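Local coordinates for protein trans-4-hydroxy-L-proline dehydratase (Clostridioides difficile 70-100-2010, PDB 6VXC) that catalyses, as a glycyl radical enzyme, the dehydration of trans-4-hydroxy-L-proline to (S)-1-pyrroline-5-carboxylate during anaerobic breakdown of 4-hydroxyproline, at residues Tyr164-Phe169 against Lys491-Glu496; Met471-Ile476 against Glu511-Gln516; Glu478-Asn483 against Glu507-Ala512; Val573-Ile578 against Gln637-Ala642; Asn588-Asp591 against Asp596-Thr599. One frame throughout, in Å; residues are numbered along the deposited sequence.

Contact 1: Tyr164-Phe169 against Lys491-Glu496; sequences YEAGMF and KQIGIE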
# COMPACT_ATOMS: atom_id res chain seq x y z
N TYR A 164 11.38 3.27 -18.40
CA TYR A 164 11.14 3.93 -17.12
C TYR A 164 10.99 5.44 -17.30
O TYR A 164 9.99 6.04 -16.85
CB TYR A 164 12.28 3.58 -16.16
CG TYR A 164 12.35 4.39 -14.88
CD1 TYR A 164 11.45 4.19 -13.84
CD2 TYR A 164 13.37 5.32 -14.69
CE1 TYR A 164 11.54 4.92 -12.67
CE2 TYR A 164 13.48 6.04 -13.53
CZ TYR A 164 12.56 5.85 -12.53
OH TYR A 164 12.70 6.61 -11.39
N GLU A 165 11.93 6.05 -18.01
CA GLU A 165 11.90 7.50 -18.19
C GLU A 165 10.68 7.95 -18.98
O GLU A 165 10.20 9.07 -18.79
CB GLU A 165 13.18 7.97 -18.88
CG GLU A 165 14.32 8.08 -17.93
CD GLU A 165 15.64 8.25 -18.65
OE1 GLU A 165 15.60 8.49 -19.89
OE2 GLU A 165 16.69 8.13 -18.00
N ALA A 166 10.18 7.11 -19.88
CA ALA A 166 9.01 7.43 -20.70
C ALA A 166 7.67 7.21 -20.00
O ALA A 166 6.63 7.53 -20.58
CB ALA A 166 9.04 6.60 -21.98
N GLY A 167 7.66 6.65 -18.80
CA GLY A 167 6.41 6.39 -18.12
C GLY A 167 5.71 5.12 -18.54
O GLY A 167 4.50 5.01 -18.33
N MET A 168 6.44 4.14 -19.11
CA MET A 168 5.84 2.84 -19.40
C MET A 168 5.55 2.06 -18.11
O MET A 168 4.65 1.22 -18.08
CB MET A 168 6.76 1.99 -20.29
CG MET A 168 7.09 2.59 -21.66
SD MET A 168 5.60 3.14 -22.56
CE MET A 168 4.59 1.65 -22.63
N PHE A 169 6.35 2.27 -17.08
CA PHE A 169 6.15 1.56 -15.82
C PHE A 169 6.92 2.30 -14.75
O PHE A 169 7.68 3.22 -15.04
CB PHE A 169 6.57 0.08 -15.94
CG PHE A 169 8.02 -0.14 -16.38
CD1 PHE A 169 9.07 0.05 -15.49
CD2 PHE A 169 8.31 -0.60 -17.65
CE1 PHE A 169 10.40 -0.20 -15.87
CE2 PHE A 169 9.64 -0.85 -18.06
CZ PHE A 169 10.68 -0.64 -17.16
N LYS A 491 10.89 8.92 -28.74
CA LYS A 491 11.91 7.90 -28.79
C LYS A 491 11.28 6.57 -29.15
O LYS A 491 10.08 6.35 -28.95
CB LYS A 491 12.66 7.75 -27.46
CG LYS A 491 13.33 9.02 -27.00
CD LYS A 491 14.54 8.74 -26.11
CE LYS A 491 14.24 7.81 -24.97
NZ LYS A 491 15.37 7.76 -23.97
N GLN A 492 12.12 5.67 -29.68
CA GLN A 492 11.73 4.29 -29.92
C GLN A 492 11.80 3.54 -28.59
O GLN A 492 12.88 3.15 -28.14
CB GLN A 492 12.64 3.64 -30.96
CG GLN A 492 12.21 2.25 -31.39
CD GLN A 492 10.93 2.25 -32.22
OE1 GLN A 492 10.45 3.29 -32.65
NE2 GLN A 492 10.36 1.08 -32.43
N ILE A 493 10.65 3.29 -27.98
CA ILE A 493 10.58 2.67 -26.66
C ILE A 493 10.23 1.19 -26.76
O ILE A 493 10.79 0.37 -26.03
CB ILE A 493 9.57 3.43 -25.76
CG1 ILE A 493 10.05 4.88 -25.53
CG2 ILE A 493 9.28 2.68 -24.45
CD1 ILE A 493 11.40 4.96 -24.85
N GLY A 494 9.34 0.84 -27.67
CA GLY A 494 8.93 -0.53 -27.89
C GLY A 494 9.60 -1.18 -29.09
O GLY A 494 10.67 -0.76 -29.53
N ILE A 495 8.95 -2.21 -29.62
CA ILE A 495 9.46 -2.97 -30.76
C ILE A 495 8.62 -2.65 -31.99
O ILE A 495 7.55 -2.06 -31.90
CB ILE A 495 9.47 -4.49 -30.49
CG1 ILE A 495 8.11 -4.96 -29.98
CG2 ILE A 495 10.55 -4.83 -29.47
CD1 ILE A 495 7.94 -6.47 -29.93
N GLU A 496 9.11 -3.06 -33.16
CA GLU A 496 8.41 -2.82 -34.44
C GLU A 496 7.41 -3.93 -34.69
O GLU A 496 7.74 -4.97 -35.25
CB GLU A 496 9.40 -2.71 -35.59
CG GLU A 496 10.21 -1.43 -35.61
CD GLU A 496 11.19 -1.36 -36.79
OE1 GLU A 496 11.03 -2.12 -37.77
OE2 GLU A 496 12.14 -0.54 -36.71
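Ile493 reaches from the loop just beyond strand 491-492 into the turn that ends helix 158-166, where Ala166 and Met168 receive its two branches. Its CB, pointed at the opposing turn, is the fork. The CG2 branch lies anti to the backbone N and meets the middle of the Met168 chain, 3.5 Å from Met168 CG and 4.2 Å from Met168 SD. The other branch starts beside the backbone N (chi1 -63°): Ile493 CG1 lies 4.1 Å from Ala166 CB, and the chain then bends so that its tip, Ile493 CD1, also rests 4.1 Å from the same methyl. One isoleucine thus straddles the helix end, a methyl on one branch and a bent thioether chain on the other. Gly167 ends the helix in a Schellman motif with positive phi (82°), and beyond it the chain brings Met168 to the same partner as Ala166. The turn is held further by Asn472, whose ND2 donates a hydrogen bond to the carbonyl O of Gly167, while Leu479 of helix 473-481 touches both Met168 and Ile493. Toward solvent, the extended Glu165 and the bent Lys491 side chains cross at an angle, with Glu165 OE1 4.2 Å from Lys491 NZ. That is too long for a salt bridge. The contact joins a helix terminus to the chain just leaving the small antiparallel pair 485-486 and 491-492. No hydrogen bond spans it, so cohesion comes from buried hydrocarbon and sulfur, with at most a weak electrostatic attraction at the exposed margin.

Contact 2: Met471-Ile476 against Glu511-Gln516; sequences MNIPKI and EAFKKQ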
# COMPACT_ATOMS: atom_id res chain seq x y z
N MET A 471 2.21 -0.76 -14.31
CA MET A 471 2.42 -0.98 -15.74
C MET A 471 1.38 -0.19 -16.51
O MET A 471 0.18 -0.37 -16.29
CB MET A 471 2.33 -2.47 -16.08
CG MET A 471 2.66 -2.83 -17.53
SD MET A 471 4.34 -2.44 -18.02
CE MET A 471 5.29 -3.37 -16.81
N ASN A 472 1.84 0.65 -17.44
CA ASN A 472 0.99 1.61 -18.15
C ASN A 472 0.38 0.89 -19.36
O ASN A 472 0.86 0.99 -20.49
CB ASN A 472 1.83 2.83 -18.56
CG ASN A 472 0.99 4.02 -19.05
OD1 ASN A 472 -0.19 3.87 -19.41
ND2 ASN A 472 1.61 5.20 -19.11
N ILE A 473 -0.69 0.12 -19.11
CA ILE A 473 -1.27 -0.68 -20.19
C ILE A 473 -1.77 0.19 -21.34
O ILE A 473 -1.54 -0.17 -22.50
CB ILE A 473 -2.35 -1.63 -19.63
CG1 ILE A 473 -1.74 -2.48 -18.53
CG2 ILE A 473 -2.90 -2.50 -20.73
CD1 ILE A 473 -2.76 -3.30 -17.81
N PRO A 474 -2.46 1.30 -21.10
CA PRO A 474 -2.88 2.15 -22.22
C PRO A 474 -1.72 2.65 -23.08
O PRO A 474 -1.85 2.73 -24.30
CB PRO A 474 -3.62 3.31 -21.52
CG PRO A 474 -4.10 2.72 -20.21
CD PRO A 474 -2.98 1.78 -19.80
N LYS A 475 -0.59 3.01 -22.47
CA LYS A 475 0.53 3.47 -23.28
C LYS A 475 1.16 2.32 -24.07
O LYS A 475 1.78 2.57 -25.10
CB LYS A 475 1.57 4.16 -22.41
CG LYS A 475 2.60 4.97 -23.21
CD LYS A 475 3.40 5.89 -22.30
CE LYS A 475 4.47 6.69 -23.05
NZ LYS A 475 3.88 7.83 -23.81
N ILE A 476 1.00 1.08 -23.62
CA ILE A 476 1.42 -0.04 -24.46
C ILE A 476 0.60 -0.09 -25.74
O ILE A 476 1.13 -0.37 -26.82
CB ILE A 476 1.35 -1.35 -23.66
CG1 ILE A 476 2.42 -1.31 -22.54
CG2 ILE A 476 1.52 -2.57 -24.59
CD1 ILE A 476 2.38 -2.52 -21.61
N GLU A 511 -3.00 -8.86 -31.70
CA GLU A 511 -1.75 -9.63 -31.64
C GLU A 511 -0.54 -8.71 -31.53
O GLU A 511 0.38 -8.98 -30.77
CB GLU A 511 -1.64 -10.52 -32.87
CG GLU A 511 -0.23 -11.04 -33.15
CD GLU A 511 -0.12 -11.69 -34.53
OE1 GLU A 511 -0.57 -12.85 -34.68
OE2 GLU A 511 0.40 -11.05 -35.48
N ALA A 512 -0.53 -7.61 -32.29
CA ALA A 512 0.55 -6.63 -32.18
C ALA A 512 0.62 -6.03 -30.77
O ALA A 512 1.70 -5.87 -30.21
CB ALA A 512 0.37 -5.52 -33.22
N PHE A 513 -0.54 -5.71 -30.19
CA PHE A 513 -0.57 -5.22 -28.82
C PHE A 513 0.02 -6.24 -27.85
O PHE A 513 0.80 -5.89 -26.96
CB PHE A 513 -2.01 -4.90 -28.40
CG PHE A 513 -2.20 -4.75 -26.91
CD1 PHE A 513 -1.83 -3.58 -26.27
CD2 PHE A 513 -2.73 -5.79 -26.16
CE1 PHE A 513 -2.01 -3.44 -24.89
CE2 PHE A 513 -2.89 -5.67 -24.78
CZ PHE A 513 -2.53 -4.49 -24.14
N LYS A 514 -0.36 -7.51 -28.01
CA LYS A 514 0.17 -8.55 -27.13
C LYS A 514 1.68 -8.70 -27.28
O LYS A 514 2.38 -8.95 -26.28
CB LYS A 514 -0.54 -9.88 -27.42
CG LYS A 514 -1.99 -9.89 -26.91
CD LYS A 514 -2.55 -11.31 -26.82
CE LYS A 514 -2.82 -11.92 -28.20
NZ LYS A 514 -3.48 -13.27 -28.16
N LYS A 515 2.22 -8.48 -28.48
CA LYS A 515 3.67 -8.50 -28.64
C LYS A 515 4.33 -7.32 -27.95
O LYS A 515 5.38 -7.48 -27.32
CB LYS A 515 4.06 -8.52 -30.12
CG LYS A 515 3.74 -9.80 -30.86
CD LYS A 515 4.32 -9.69 -32.27
CE LYS A 515 3.74 -10.71 -33.22
NZ LYS A 515 4.30 -10.46 -34.58
N GLN A 516 3.74 -6.12 -28.05
CA GLN A 516 4.30 -5.00 -27.30
C GLN A 516 4.25 -5.28 -25.81
O GLN A 516 5.22 -5.01 -25.09
CB GLN A 516 3.56 -3.71 -27.64
CG GLN A 516 3.72 -3.27 -29.08
CD GLN A 516 5.03 -2.57 -29.33
OE1 GLN A 516 5.83 -2.36 -28.42
NE2 GLN A 516 5.25 -2.18 -30.58
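Ile473 and Ile476 meet Phe513 and Gln516 within a beta-alpha-beta crossover: strand 463-472 runs into helix 473-481, helix 506-538 follows after the short antiparallel pair 485-486 and 491-492, and the chain later returns in the parallel strand 565-573. The apolar contacts centre on the Phe513 ring. A chi1 of 165° swings the ring out toward helix 473-481. Ile473 CG2 approaches it at the edge, in the ring plane, 4.0 Å from Phe513 CZ. Ile476 comes in obliquely, its side chain at about a right angle to that of Phe513, with Ile476 CG2 3.6 Å from Phe513 CE1. The same methyl lies 3.8 Å from Gln516 CB, so it sits between the ring and the glutamine stem, one helical turn apart. Polar bonds serve the individual segments. Asn472, centre of an inverse gamma turn, is the N-cap of helix 473-481: its OD1 accepts from Lys475 N at 3.2 Å, the donor standing well above the carbonyl plane. On the opposing helix Gln516 bends at chi2 (-80°), and its polar end leaves the interface: Gln516 NE2 gives hydrogen bonds to the carbonyl O of Ile495 and to Thr497 OG1.

Contact 3: Glu478-Asn483 against Glu507-Ala512; sequences ELTLNN and EELFEA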
# COMPACT_ATOMS: atom_id res chain seq x y z
N GLU A 478 -0.63 2.63 -27.06
CA GLU A 478 -0.10 3.77 -27.80
C GLU A 478 1.15 3.39 -28.58
O GLU A 478 1.25 3.67 -29.78
CB GLU A 478 0.20 4.93 -26.84
CG GLU A 478 0.68 6.22 -27.52
CD GLU A 478 0.82 7.38 -26.54
OE1 GLU A 478 1.70 7.34 -25.67
OE2 GLU A 478 0.02 8.34 -26.64
N LEU A 479 2.07 2.66 -27.94
CA LEU A 479 3.26 2.18 -28.65
C LEU A 479 2.86 1.30 -29.82
O LEU A 479 3.42 1.43 -30.91
CB LEU A 479 4.18 1.40 -27.70
CG LEU A 479 4.89 2.09 -26.52
CD1 LEU A 479 5.86 1.11 -25.85
CD2 LEU A 479 5.61 3.37 -26.94
N THR A 480 1.90 0.40 -29.62
CA THR A 480 1.40 -0.46 -30.69
C THR A 480 0.92 0.36 -31.88
O THR A 480 1.20 0.03 -33.04
CB THR A 480 0.25 -1.34 -30.19
OG1 THR A 480 0.66 -2.08 -29.04
CG2 THR A 480 -0.24 -2.33 -31.27
N LEU A 481 0.13 1.41 -31.62
CA LEU A 481 -0.41 2.24 -32.69
C LEU A 481 0.66 3.11 -33.36
O LEU A 481 0.37 3.72 -34.39
CB LEU A 481 -1.55 3.11 -32.16
CG LEU A 481 -2.78 2.33 -31.65
CD1 LEU A 481 -3.81 3.26 -31.06
CD2 LEU A 481 -3.39 1.52 -32.76
N ASN A 482 1.87 3.18 -32.80
CA ASN A 482 2.97 3.96 -33.34
C ASN A 482 4.18 3.09 -33.68
O ASN A 482 5.29 3.61 -33.82
CB ASN A 482 3.36 5.06 -32.36
CG ASN A 482 2.35 6.21 -32.33
OD1 ASN A 482 2.47 7.16 -33.09
ND2 ASN A 482 1.35 6.12 -31.45
N ASN A 483 3.99 1.78 -33.84
CA ASN A 483 5.05 0.87 -34.27
C ASN A 483 6.25 0.94 -33.32
O ASN A 483 7.41 0.95 -33.75
CB ASN A 483 5.45 1.17 -35.72
CG ASN A 483 6.21 0.04 -36.39
OD1 ASN A 483 6.16 -1.12 -35.97
ND2 ASN A 483 6.85 0.36 -37.50
N GLU A 507 -8.04 -8.75 -34.99
CA GLU A 507 -7.16 -9.78 -34.44
C GLU A 507 -5.70 -9.46 -34.71
O GLU A 507 -4.83 -9.71 -33.87
CB GLU A 507 -7.52 -11.16 -35.00
CG GLU A 507 -8.85 -11.74 -34.49
CD GLU A 507 -10.10 -11.08 -35.11
OE1 GLU A 507 -9.96 -10.35 -36.12
OE2 GLU A 507 -11.21 -11.30 -34.59
N GLU A 508 -5.41 -8.92 -35.89
CA GLU A 508 -4.04 -8.54 -36.19
C GLU A 508 -3.57 -7.42 -35.28
O GLU A 508 -2.43 -7.46 -34.79
CB GLU A 508 -3.94 -8.13 -37.65
CG GLU A 508 -2.61 -8.39 -38.23
CD GLU A 508 -2.52 -7.94 -39.67
OE1 GLU A 508 -1.38 -7.61 -40.08
OE2 GLU A 508 -3.56 -7.93 -40.37
N LEU A 509 -4.41 -6.41 -35.04
CA LEU A 509 -4.04 -5.35 -34.11
C LEU A 509 -3.83 -5.88 -32.70
O LEU A 509 -2.87 -5.52 -32.03
CB LEU A 509 -5.11 -4.25 -34.10
CG LEU A 509 -4.97 -3.24 -32.97
CD1 LEU A 509 -3.72 -2.36 -33.10
CD2 LEU A 509 -6.22 -2.41 -32.85
N PHE A 510 -4.73 -6.74 -32.22
CA PHE A 510 -4.61 -7.23 -30.85
C PHE A 510 -3.38 -8.10 -30.67
O PHE A 510 -2.78 -8.10 -29.60
CB PHE A 510 -5.86 -8.00 -30.43
CG PHE A 510 -5.91 -8.32 -28.94
CD1 PHE A 510 -5.92 -7.29 -28.00
CD2 PHE A 510 -5.98 -9.63 -28.50
CE1 PHE A 510 -5.96 -7.57 -26.62
CE2 PHE A 510 -6.03 -9.91 -27.13
CZ PHE A 510 -6.02 -8.88 -26.20
N GLU A 511 -3.00 -8.86 -31.70
CA GLU A 511 -1.75 -9.63 -31.64
C GLU A 511 -0.54 -8.71 -31.53
O GLU A 511 0.38 -8.98 -30.77
CB GLU A 511 -1.64 -10.52 -32.87
CG GLU A 511 -0.23 -11.04 -33.15
CD GLU A 511 -0.12 -11.69 -34.53
OE1 GLU A 511 -0.57 -12.85 -34.68
OE2 GLU A 511 0.40 -11.05 -35.48
N ALA A 512 -0.53 -7.61 -32.29
CA ALA A 512 0.55 -6.63 -32.18
C ALA A 512 0.62 -6.03 -30.77
O ALA A 512 1.70 -5.87 -30.21
CB ALA A 512 0.37 -5.52 -33.22
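Thr480 and Leu481 face Leu509 and Ala512 where the last turn of helix 473-481 lies against the beginning of helix 506-538. The CB of Thr480 points toward the other helix, and its two branches divide the work. CG2 takes the interface: Thr480 CG2 sits 3.8 Å from Ala512 CB, and, consistent with the small alanine, the backbones come close, with Thr480 CA and Ala512 CA 6.4 Å apart. OG1 lies beside the backbone N (chi1 -55°), where it bonds back to the carbonyl O of Ile476 one turn earlier, which spends its polarity inside its own helix. Leu509 starts off to one side, but with CG trans to N its end swings inward. Leu509 CD1 then lies 3.9 Å from Thr480 CG2 and equally 3.9 Å from Leu481 CD2, and the two leucine chains meet at a slant. Behind this surface the helix closes. Asn482 ND2 donates to Glu478 O at 3.0 Å in an almost straight bond (175°), with the acceptor in the amide plane, and Asn483, with positive phi, is the C-prime residue of a Schellman motif. Beyond the pair lies helix 575-591, whose Ile585 touches both Leu481 and Leu509 and whose Leu582 also packs on Leu509; strand 485-486 continues from the Schellman turn, its Asp486 beside Leu479.

Contact 4: Val573-Ile578 against Gln637-Ala642; sequences VGIGTI and QEIFNA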
# COMPACT_ATOMS: atom_id res chain seq x y z
N VAL A 573 -2.49 -0.92 -14.65
CA VAL A 573 -3.20 0.35 -14.56
C VAL A 573 -3.90 0.61 -15.89
O VAL A 573 -3.32 0.43 -16.96
CB VAL A 573 -2.27 1.52 -14.21
CG1 VAL A 573 -3.06 2.84 -14.18
CG2 VAL A 573 -1.60 1.30 -12.88
N GLY A 574 -5.15 1.06 -15.80
CA GLY A 574 -5.85 1.61 -16.94
C GLY A 574 -6.69 0.65 -17.74
O GLY A 574 -6.91 0.90 -18.93
N ILE A 575 -7.21 -0.42 -17.13
CA ILE A 575 -7.96 -1.41 -17.90
C ILE A 575 -9.19 -0.77 -18.56
O ILE A 575 -9.55 -1.13 -19.68
CB ILE A 575 -8.30 -2.62 -16.99
CG1 ILE A 575 -8.97 -3.75 -17.78
CG2 ILE A 575 -9.11 -2.20 -15.75
CD1 ILE A 575 -8.09 -4.36 -18.88
N GLY A 576 -9.84 0.19 -17.90
CA GLY A 576 -10.98 0.85 -18.53
C GLY A 576 -10.60 1.65 -19.76
O GLY A 576 -11.23 1.56 -20.81
N THR A 577 -9.55 2.47 -19.63
CA THR A 577 -9.09 3.27 -20.76
C THR A 577 -8.75 2.37 -21.95
O THR A 577 -9.24 2.59 -23.06
CB THR A 577 -7.87 4.10 -20.33
OG1 THR A 577 -8.25 5.02 -19.31
CG2 THR A 577 -7.28 4.88 -21.52
N ILE A 578 -7.96 1.31 -21.71
CA ILE A 578 -7.52 0.54 -22.87
C ILE A 578 -8.66 -0.31 -23.42
O ILE A 578 -8.75 -0.49 -24.64
CB ILE A 578 -6.27 -0.31 -22.57
CG1 ILE A 578 -5.86 -1.02 -23.88
CG2 ILE A 578 -6.49 -1.28 -21.42
CD1 ILE A 578 -4.63 -1.76 -23.80
N GLN A 637 -12.20 -8.59 -21.00
CA GLN A 637 -11.74 -9.91 -20.61
C GLN A 637 -10.52 -10.35 -21.41
O GLN A 637 -9.58 -10.93 -20.85
CB GLN A 637 -12.87 -10.92 -20.76
CG GLN A 637 -14.00 -10.76 -19.74
CD GLN A 637 -15.10 -11.77 -19.97
OE1 GLN A 637 -15.59 -11.91 -21.08
NE2 GLN A 637 -15.46 -12.51 -18.94
N GLU A 638 -10.50 -10.07 -22.71
CA GLU A 638 -9.36 -10.45 -23.53
C GLU A 638 -8.10 -9.71 -23.08
O GLU A 638 -7.03 -10.31 -22.96
CB GLU A 638 -9.64 -10.16 -25.01
CG GLU A 638 -10.68 -11.07 -25.60
CD GLU A 638 -10.95 -10.80 -27.08
OE1 GLU A 638 -10.21 -9.99 -27.70
OE2 GLU A 638 -11.91 -11.40 -27.62
N ILE A 639 -8.23 -8.41 -22.82
CA ILE A 639 -7.09 -7.64 -22.34
C ILE A 639 -6.63 -8.18 -20.99
O ILE A 639 -5.44 -8.40 -20.77
CB ILE A 639 -7.44 -6.14 -22.27
CG1 ILE A 639 -7.81 -5.57 -23.65
CG2 ILE A 639 -6.28 -5.36 -21.67
CD1 ILE A 639 -8.50 -4.18 -23.59
N PHE A 640 -7.58 -8.39 -20.07
CA PHE A 640 -7.23 -8.90 -18.75
C PHE A 640 -6.52 -10.24 -18.85
O PHE A 640 -5.52 -10.46 -18.18
CB PHE A 640 -8.48 -9.05 -17.89
CG PHE A 640 -8.23 -9.73 -16.58
CD1 PHE A 640 -7.72 -9.03 -15.51
CD2 PHE A 640 -8.48 -11.08 -16.44
CE1 PHE A 640 -7.48 -9.66 -14.30
CE2 PHE A 640 -8.24 -11.72 -15.23
CZ PHE A 640 -7.74 -11.01 -14.16
N ASN A 641 -7.05 -11.15 -19.67
CA ASN A 641 -6.44 -12.47 -19.83
C ASN A 641 -5.04 -12.37 -20.42
O ASN A 641 -4.14 -13.11 -20.02
CB ASN A 641 -7.33 -13.35 -20.70
CG ASN A 641 -8.62 -13.72 -20.01
OD1 ASN A 641 -8.68 -13.70 -18.79
ND2 ASN A 641 -9.65 -14.04 -20.78
N ALA A 642 -4.84 -11.48 -21.39
CA ALA A 642 -3.51 -11.32 -21.97
C ALA A 642 -2.52 -10.87 -20.91
O ALA A 642 -1.39 -11.37 -20.85
CB ALA A 642 -3.54 -10.33 -23.13
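Ile575 lays its terminal methyl over Ile639: Ile575 CD1 is 3.5 Å from Ile639 CG2, a snug approach for two methyl carbons, and 3.9 Å from Ile639 CB. The pair joins the two ends of a beta-alpha-beta crossover, since helix 575-591 begins straight after strand 565-573 and helix 630-647 precedes the parallel strand 657-661. Ile575 reaches across because its chi1 of -174° carries CG1 outward and the chain then bends, bringing the methyl to the opposing helix although its CB points off to the side. The two side chains lie alongside one another, running in opposite senses. Ile578, one turn on, has its CB pointed toward the same helix and crosses the same partner at a slant, with Ile578 CG2 4.1 Å from Ile639 CG2. Ile639 is therefore wedged between residues i and i+3 of the first helix, its CG2 methyl touching both. Thr579 and Leu582, farther along helix 575-591, also touch Ile639; from helix 506-538 Phe510 lies on Ile639 and Phe513 on Ile578. Gly574 turns the chain from strand into helix with positive phi (93°) as N-cap residue, and its carbonyl accepts Ile578 N, which starts the first turn. The other branch of Ile639 starts beside its backbone N and ends in a methyl over the first helix's backbone, Ile639 CD1 3.8 Å from the carbonyl O of Ile578.

Contact 5: Asn588-Asp591 against Asp596-Thr599; sequences NVFD and DMDT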
# COMPACT_ATOMS: atom_id res chain seq x y z
N ASN A 588 -15.48 0.93 -34.67
CA ASN A 588 -15.50 1.97 -35.68
C ASN A 588 -14.63 1.65 -36.90
O ASN A 588 -15.04 1.93 -38.03
CB ASN A 588 -15.06 3.30 -35.08
CG ASN A 588 -16.09 3.86 -34.11
OD1 ASN A 588 -17.14 4.35 -34.52
ND2 ASN A 588 -15.79 3.77 -32.81
N VAL A 589 -13.46 1.05 -36.71
CA VAL A 589 -12.56 0.78 -37.83
C VAL A 589 -12.90 -0.53 -38.52
O VAL A 589 -13.02 -0.58 -39.75
CB VAL A 589 -11.09 0.79 -37.37
CG1 VAL A 589 -10.18 0.43 -38.54
CG2 VAL A 589 -10.71 2.14 -36.78
N PHE A 590 -13.08 -1.61 -37.77
CA PHE A 590 -13.20 -2.93 -38.39
C PHE A 590 -14.62 -3.44 -38.53
O PHE A 590 -14.91 -4.13 -39.52
CB PHE A 590 -12.36 -3.95 -37.61
CG PHE A 590 -10.89 -3.69 -37.70
CD1 PHE A 590 -10.18 -4.05 -38.84
CD2 PHE A 590 -10.21 -3.06 -36.67
CE1 PHE A 590 -8.82 -3.81 -38.93
CE2 PHE A 590 -8.86 -2.81 -36.74
CZ PHE A 590 -8.15 -3.18 -37.89
N ASP A 591 -15.53 -3.13 -37.61
CA ASP A 591 -16.90 -3.67 -37.69
C ASP A 591 -17.80 -2.73 -38.50
O ASP A 591 -18.24 -3.10 -39.59
CB ASP A 591 -17.49 -3.93 -36.30
CG ASP A 591 -17.03 -5.26 -35.69
OD1 ASP A 591 -16.29 -6.03 -36.36
OD2 ASP A 591 -17.43 -5.56 -34.53
N ASP A 596 -11.15 4.86 -41.12
CA ASP A 596 -10.04 3.92 -41.22
C ASP A 596 -8.97 4.23 -40.18
O ASP A 596 -9.04 5.22 -39.46
CB ASP A 596 -9.47 3.88 -42.65
CG ASP A 596 -8.91 5.22 -43.13
OD1 ASP A 596 -8.69 6.15 -42.34
OD2 ASP A 596 -8.67 5.34 -44.36
N MET A 597 -7.98 3.34 -40.11
CA MET A 597 -6.91 3.49 -39.12
C MET A 597 -6.12 4.78 -39.36
O MET A 597 -5.78 5.49 -38.42
CB MET A 597 -5.98 2.28 -39.16
CG MET A 597 -4.87 2.33 -38.11
SD MET A 597 -5.44 2.15 -36.40
CE MET A 597 -6.07 0.48 -36.46
N ASP A 598 -5.84 5.08 -40.63
CA ASP A 598 -5.07 6.29 -40.94
C ASP A 598 -5.77 7.53 -40.41
O ASP A 598 -5.14 8.41 -39.83
CB ASP A 598 -4.85 6.41 -42.44
CG ASP A 598 -4.11 7.65 -42.80
OD1 ASP A 598 -2.90 7.72 -42.50
OD2 ASP A 598 -4.74 8.57 -43.35
N THR A 599 -7.09 7.60 -40.58
CA THR A 599 -7.83 8.74 -40.06
C THR A 599 -7.77 8.79 -38.54
O THR A 599 -7.59 9.86 -37.96
CB THR A 599 -9.29 8.67 -40.53
OG1 THR A 599 -9.33 8.65 -41.96
CG2 THR A 599 -10.07 9.86 -40.02
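Val589 holds CG1 opposite its backbone N (chi1 177°), which directs that methyl at the start of helix 597-605, while Met597, its chi1 likewise near 180° and chi2 and chi3 both near +65°, curls its end back toward Phe590. The valine meets backbone rather than side chain: Val589 CG1 is 4.0 Å from Met597 N and 4.3 Å from the carbonyl carbon of Asp596. On its own helix the same methyl stands over one face of the Phe590 ring, offset toward the rim, about 3.9 Å above its plane. The methionine methyl comes to that ring obliquely, with Met597 CE 4.3 Å from Phe590 CE2. Helix 575-591 finishes here in a wider pi-type turn, and a connection of only a few residues leads into the next helix, so the contact packs one helix end against the following helix start. Asp596 caps the new helix. Its CB points away from the 588-591 segment, and OD1 takes two donors from Thr599: the backbone N at 2.8 Å, nearly along the C-O axis, and OG1 at 2.6 Å on the syn side. They arrive from opposite faces of the carboxylate plane, which should fix the rotation of this group. Nearby, Met597 also touches Ile585 and Pro500, and Asp598 OD1 forms a salt bridge with Arg501. Across the two segments the chemistry is modest van der Waals contact without hydrogen bonds, whereas Asp596 OD1, gripped by two hydrogen bonds, orders the helix start within its own segment; the negative charge there would probably interact favourably with the helix dipole.

Contacts 2, 3 and 4 are wholly buried, contact 1 is buried with an exposed charged margin, and contact 5 is only partly buried, farthest from the chain centre. Contacts 2 and 3 press the same helices, 473-481 and 506-538, together at centres about 7 Å apart. Contacts 4 and 5 share helix 575-591 at its beginning and its end, contact 5 lying inside the loop that contact 4 closes. Strand pairing between Met471 and Val573 ties contact 2 to contact 4, and Met168 O to Asn472 N ties it to contact 1. Apolar packing carries all five, with an aromatic ring in contacts 2 and 5, methyls in 3 and 4 and a thioether chain in 1; contact 1 adds a loose approach of opposite charges, contact 5 a carboxylate helix cap.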